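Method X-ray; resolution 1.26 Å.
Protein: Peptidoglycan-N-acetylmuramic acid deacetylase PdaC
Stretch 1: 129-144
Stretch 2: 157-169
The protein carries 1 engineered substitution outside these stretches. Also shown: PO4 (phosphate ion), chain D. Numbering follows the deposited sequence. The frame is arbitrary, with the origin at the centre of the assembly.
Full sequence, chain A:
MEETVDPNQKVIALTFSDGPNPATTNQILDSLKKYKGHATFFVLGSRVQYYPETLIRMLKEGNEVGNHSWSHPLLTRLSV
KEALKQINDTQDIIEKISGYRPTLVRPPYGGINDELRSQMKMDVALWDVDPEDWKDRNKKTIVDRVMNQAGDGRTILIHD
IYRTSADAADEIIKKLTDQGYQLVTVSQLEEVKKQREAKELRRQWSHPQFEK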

# COMPACT_ATOMS: atom_id res chain seq x y z
N VAL A 129 3.35 10.65 2.02
CA VAL A 129 3.07 11.55 0.91
C VAL A 129 1.67 11.22 0.40
O VAL A 129 1.39 10.07 0.04
CB VAL A 129 4.09 11.37 -0.22
CG1 VAL A 129 3.69 12.18 -1.43
CG2 VAL A 129 5.49 11.75 0.24
N ASP A 130 0.81 12.22 0.36
CA ASP A 130 -0.59 12.04 -0.02
C ASP A 130 -0.98 13.17 -0.97
O ASP A 130 -1.22 14.31 -0.52
CB ASP A 130 -1.48 12.02 1.22
CG ASP A 130 -2.95 11.88 0.90
OD1 ASP A 130 -3.33 11.72 -0.29
OD2 ASP A 130 -3.74 11.92 1.87
N PRO A 131 -1.04 12.92 -2.27
CA PRO A 131 -1.43 13.97 -3.22
C PRO A 131 -2.92 14.27 -3.23
O PRO A 131 -3.36 15.07 -4.06
CB PRO A 131 -1.00 13.39 -4.56
CG PRO A 131 -1.19 11.90 -4.37
CD PRO A 131 -0.77 11.63 -2.95
N GLU A 132 -3.70 13.62 -2.38
CA GLU A 132 -5.13 13.85 -2.30
C GLU A 132 -5.79 13.67 -3.67
O GLU A 132 -6.52 14.53 -4.17
CB GLU A 132 -5.42 15.23 -1.70
CG GLU A 132 -4.75 15.44 -0.35
CD GLU A 132 -5.24 16.67 0.36
OE1 GLU A 132 -4.93 17.80 -0.09
OE2 GLU A 132 -5.95 16.53 1.37
N ASP A 133 -5.54 12.51 -4.28
CA ASP A 133 -6.06 12.23 -5.62
C ASP A 133 -7.58 12.08 -5.64
O ASP A 133 -8.17 12.11 -6.73
CB ASP A 133 -5.36 11.01 -6.22
CG ASP A 133 -5.60 9.75 -5.43
OD1 ASP A 133 -6.27 9.80 -4.37
OD2 ASP A 133 -5.18 8.69 -5.88
N TRP A 134 -8.23 11.95 -4.47
CA TRP A 134 -9.68 11.97 -4.39
C TRP A 134 -10.22 13.39 -4.54
O TRP A 134 -11.38 13.57 -4.94
CB TRP A 134 -10.14 11.38 -3.03
CG TRP A 134 -9.57 12.10 -1.86
CD1 TRP A 134 -8.41 11.78 -1.17
CD2 TRP A 134 -10.08 13.28 -1.23
NE1 TRP A 134 -8.18 12.70 -0.19
CE2 TRP A 134 -9.19 13.63 -0.19
CE3 TRP A 134 -11.21 14.08 -1.45
CZ2 TRP A 134 -9.40 14.73 0.63
CZ3 TRP A 134 -11.40 15.17 -0.63
CH2 TRP A 134 -10.51 15.49 0.39
N LYS A 135 -9.41 14.38 -4.20
CA LYS A 135 -9.80 15.78 -4.19
C LYS A 135 -9.44 16.45 -5.50
O LYS A 135 -10.27 17.15 -6.10
CB LYS A 135 -9.09 16.49 -3.04
CG LYS A 135 -9.44 17.97 -2.89
CD LYS A 135 -8.78 18.52 -1.63
CE LYS A 135 -8.93 20.04 -1.51
NZ LYS A 135 -8.38 20.54 -0.21
N ASP A 136 -8.22 16.24 -5.97
CA ASP A 136 -7.73 16.81 -7.22
C ASP A 136 -7.62 15.65 -8.22
O ASP A 136 -6.57 15.02 -8.35
CB ASP A 136 -6.40 17.50 -6.98
CG ASP A 136 -6.51 18.62 -5.95
OD1 ASP A 136 -7.58 19.27 -5.92
OD2 ASP A 136 -5.53 18.84 -5.22
N ARG A 137 -8.73 15.35 -8.88
CA ARG A 137 -8.81 14.21 -9.78
C ARG A 137 -8.31 14.64 -11.16
O ARG A 137 -9.07 14.80 -12.12
CB ARG A 137 -10.22 13.65 -9.81
CG ARG A 137 -10.72 13.25 -8.45
CD ARG A 137 -11.96 12.43 -8.58
NE ARG A 137 -12.57 12.22 -7.28
CZ ARG A 137 -13.67 11.53 -7.10
NH1 ARG A 137 -14.17 11.39 -5.88
NH2 ARG A 137 -14.29 10.97 -8.14
N ASN A 138 -7.00 14.82 -11.22
CA ASN A 138 -6.35 15.43 -12.36
C ASN A 138 -4.96 14.83 -12.43
O ASN A 138 -4.18 14.95 -11.49
CB ASN A 138 -6.29 16.95 -12.17
CG ASN A 138 -5.57 17.65 -13.28
OD1 ASN A 138 -4.37 17.85 -13.23
ND2 ASN A 138 -6.32 18.03 -14.31
N LYS A 139 -4.66 14.15 -13.54
CA LYS A 139 -3.44 13.37 -13.65
C LYS A 139 -2.20 14.20 -13.34
O LYS A 139 -1.36 13.81 -12.51
CB LYS A 139 -3.35 12.74 -15.04
CG LYS A 139 -2.06 11.94 -15.26
CD LYS A 139 -1.86 11.57 -16.72
CE LYS A 139 -0.57 10.82 -16.95
NZ LYS A 139 -0.29 10.63 -18.40
N LYS A 140 -2.03 15.34 -14.03
CA LYS A 140 -0.80 16.08 -13.86
C LYS A 140 -0.66 16.65 -12.46
O LYS A 140 0.45 16.74 -11.94
CB LYS A 140 -0.72 17.20 -14.90
CG LYS A 140 0.66 17.78 -15.05
CD LYS A 140 0.72 18.85 -16.16
CE LYS A 140 2.14 19.32 -16.39
NZ LYS A 140 3.01 19.25 -15.15
N THR A 141 -1.76 17.04 -11.84
CA THR A 141 -1.70 17.54 -10.47
C THR A 141 -1.20 16.45 -9.52
O THR A 141 -0.35 16.72 -8.67
CB THR A 141 -3.08 18.04 -10.02
OG1 THR A 141 -3.46 19.15 -10.84
CG2 THR A 141 -3.07 18.48 -8.57
N ILE A 142 -1.71 15.24 -9.68
CA ILE A 142 -1.28 14.11 -8.85
C ILE A 142 0.20 13.80 -9.09
O ILE A 142 0.98 13.65 -8.14
CB ILE A 142 -2.17 12.89 -9.11
CG1 ILE A 142 -3.63 13.18 -8.77
CG2 ILE A 142 -1.66 11.68 -8.33
CD1 ILE A 142 -4.58 12.25 -9.46
N VAL A 143 0.60 13.67 -10.36
CA VAL A 143 1.99 13.36 -10.68
C VAL A 143 2.92 14.39 -10.06
O VAL A 143 3.93 14.05 -9.44
CB VAL A 143 2.18 13.29 -12.20
CG1 VAL A 143 3.65 13.17 -12.56
CG2 VAL A 143 1.42 12.14 -12.81
N ASP A 144 2.61 15.67 -10.27
CA ASP A 144 3.54 16.70 -9.82
C ASP A 144 3.64 16.74 -8.31
O ASP A 144 4.74 16.93 -7.77
CB ASP A 144 3.17 18.07 -10.41
CG ASP A 144 3.48 18.16 -11.89
OD1 ASP A 144 3.94 17.16 -12.48
OD2 ASP A 144 3.23 19.24 -12.48
N LEU A 157 0.81 7.45 -0.93
CA LEU A 157 -0.58 7.00 -0.98
C LEU A 157 -1.26 7.45 -2.27
O LEU A 157 -1.36 8.65 -2.54
CB LEU A 157 -1.36 7.56 0.21
CG LEU A 157 -2.88 7.41 0.20
CD1 LEU A 157 -3.27 5.94 0.14
CD2 LEU A 157 -3.50 8.11 1.41
N ILE A 158 -1.75 6.48 -3.05
CA ILE A 158 -2.62 6.72 -4.20
C ILE A 158 -3.85 5.84 -4.00
O ILE A 158 -3.77 4.76 -3.41
CB ILE A 158 -1.87 6.34 -5.50
CG1 ILE A 158 -0.66 7.27 -5.69
CG2 ILE A 158 -2.80 6.36 -6.72
CD1 ILE A 158 0.28 6.87 -6.78
N HIS A 159 -5.01 6.30 -4.46
CA HIS A 159 -6.24 5.51 -4.36
C HIS A 159 -6.53 4.88 -5.72
O HIS A 159 -6.83 5.60 -6.67
CB HIS A 159 -7.38 6.39 -3.85
CG HIS A 159 -7.07 7.00 -2.51
ND1 HIS A 159 -6.38 8.18 -2.37
CD2 HIS A 159 -7.29 6.55 -1.25
CE1 HIS A 159 -6.21 8.45 -1.08
NE2 HIS A 159 -6.75 7.47 -0.38
N ASP A 160 -6.44 3.55 -5.82
CA ASP A 160 -6.45 2.87 -7.13
C ASP A 160 -7.85 2.59 -7.65
O ASP A 160 -8.09 1.53 -8.23
CB ASP A 160 -5.59 1.59 -7.16
CG ASP A 160 -6.06 0.51 -6.19
OD1 ASP A 160 -6.27 0.83 -5.01
OD2 ASP A 160 -6.15 -0.68 -6.62
N ILE A 161 -8.77 3.54 -7.48
CA ILE A 161 -10.14 3.41 -7.95
C ILE A 161 -10.53 4.49 -8.95
O ILE A 161 -11.68 4.50 -9.42
CB ILE A 161 -11.13 3.37 -6.77
CG1 ILE A 161 -11.01 4.63 -5.91
CG2 ILE A 161 -10.86 2.13 -5.93
CD1 ILE A 161 -12.15 4.79 -4.92
N TYR A 162 -9.64 5.41 -9.27
CA TYR A 162 -9.93 6.51 -10.18
C TYR A 162 -9.06 6.41 -11.43
O TYR A 162 -7.87 6.12 -11.34
CB TYR A 162 -9.66 7.86 -9.51
CG TYR A 162 -10.39 8.05 -8.20
CD1 TYR A 162 -11.78 8.05 -8.15
CD2 TYR A 162 -9.69 8.22 -7.02
CE1 TYR A 162 -12.44 8.24 -6.94
CE2 TYR A 162 -10.35 8.40 -5.81
CZ TYR A 162 -11.72 8.40 -5.78
OH TYR A 162 -12.36 8.58 -4.57
N ARG A 163 -9.66 6.69 -12.58
CA ARG A 163 -8.91 6.69 -13.83
C ARG A 163 -7.71 7.63 -13.76
O ARG A 163 -6.61 7.27 -14.22
CB ARG A 163 -9.84 7.07 -14.98
CG ARG A 163 -9.16 7.21 -16.34
CD ARG A 163 -9.52 6.06 -17.27
NE ARG A 163 -9.29 4.75 -16.67
CZ ARG A 163 -8.08 4.24 -16.42
NH1 ARG A 163 -7.97 3.03 -15.88
NH2 ARG A 163 -7.00 4.94 -16.69
N THR A 164 -7.89 8.84 -13.24
CA THR A 164 -6.79 9.79 -13.15
C THR A 164 -5.69 9.28 -12.24
O THR A 164 -4.51 9.61 -12.44
CB THR A 164 -7.26 11.19 -12.73
OG1 THR A 164 -8.24 11.09 -11.69
CG2 THR A 164 -7.88 11.94 -13.89
N SER A 165 -6.04 8.52 -11.20
CA SER A 165 -5.05 7.94 -10.31
C SER A 165 -4.25 6.84 -11.00
O SER A 165 -3.03 6.76 -10.82
CB SER A 165 -5.74 7.40 -9.05
OG SER A 165 -6.27 8.46 -8.31
N ALA A 166 -4.91 5.98 -11.77
CA ALA A 166 -4.17 4.95 -12.48
C ALA A 166 -3.25 5.57 -13.53
O ALA A 166 -2.10 5.15 -13.69
CB ALA A 166 -5.14 3.96 -13.13
N ASP A 167 -3.75 6.55 -14.27
CA ASP A 167 -2.91 7.23 -15.25
C ASP A 167 -1.73 7.92 -14.58
O ASP A 167 -0.59 7.82 -15.05
CB ASP A 167 -3.73 8.23 -16.07
CG ASP A 167 -4.71 7.54 -17.01
OD1 ASP A 167 -4.52 6.35 -17.34
OD2 ASP A 167 -5.67 8.22 -17.45
N ALA A 168 -1.98 8.63 -13.48
CA ALA A 168 -0.89 9.25 -12.74
C ALA A 168 0.10 8.21 -12.24
O ALA A 168 1.32 8.43 -12.31
CB ALA A 168 -1.45 10.07 -11.57
N ALA A 169 -0.40 7.09 -11.73
CA ALA A 169 0.49 6.06 -11.20
C ALA A 169 1.42 5.53 -12.27
O ALA A 169 2.59 5.25 -11.99
CB ALA A 169 -0.32 4.91 -10.59
P PO4 D . -8.24 6.70 2.61
O1 PO4 D . -9.21 7.92 2.61
O2 PO4 D . -6.85 7.23 2.30
O3 PO4 D . -8.65 5.83 1.47
O4 PO4 D . -8.35 5.99 3.92
O HOH W 1 -3.92 10.31 -2.58
O HOH W 2 -7.68 10.72 -9.13
O HOH W 3 -0.00 7.81 -17.83

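One buried carboxylate, that of Asp-133, gathers three donors from the second stretch. Its OD1 accepts from His-159 ND1 at 2.6 Å, while its OD2 accepts from the backbone His-159 N at 2.8 Å and from Ser-165 OG at 2.7 Å, so His-159, through both its backbone and its ring, and the first turn of a helix are tied to one side chain. With ND1 engaged as a donor, the imidazole also donates through NE2 to the phosphate, His-159 NE2 to PO4 O2 being 2.7 Å and nearly linear. The edge of Trp-134 approaches the face of this imidazole, with the planes at 79°. Upstream, the backbones meet directly: Leu-157 N donates to Val-129 O at 2.9 Å. Water 2 extends the polar network, donating to Asp-133 O (2.8 Å) and Ser-165 OG (2.8 Å). Farther along, the Arg-137 guanidinium lies over one face of the Tyr-162 ring, NH2 to CE1 3.5 Å, and is steadied by its NE bond to Trp-134 O at 3.0 Å. Helices 139-144 and 163-169 then cross at -48°, 8.5 Å apart at closest approach. The small Ala-168 admits Ile-142 and Val-143, whose CG2 atoms lie 3.6 and 3.7 Å from Ala-168 CB. At the margin, water 3 links Lys-139 NZ (2.9 Å) to Asp-167 O (2.8 Å).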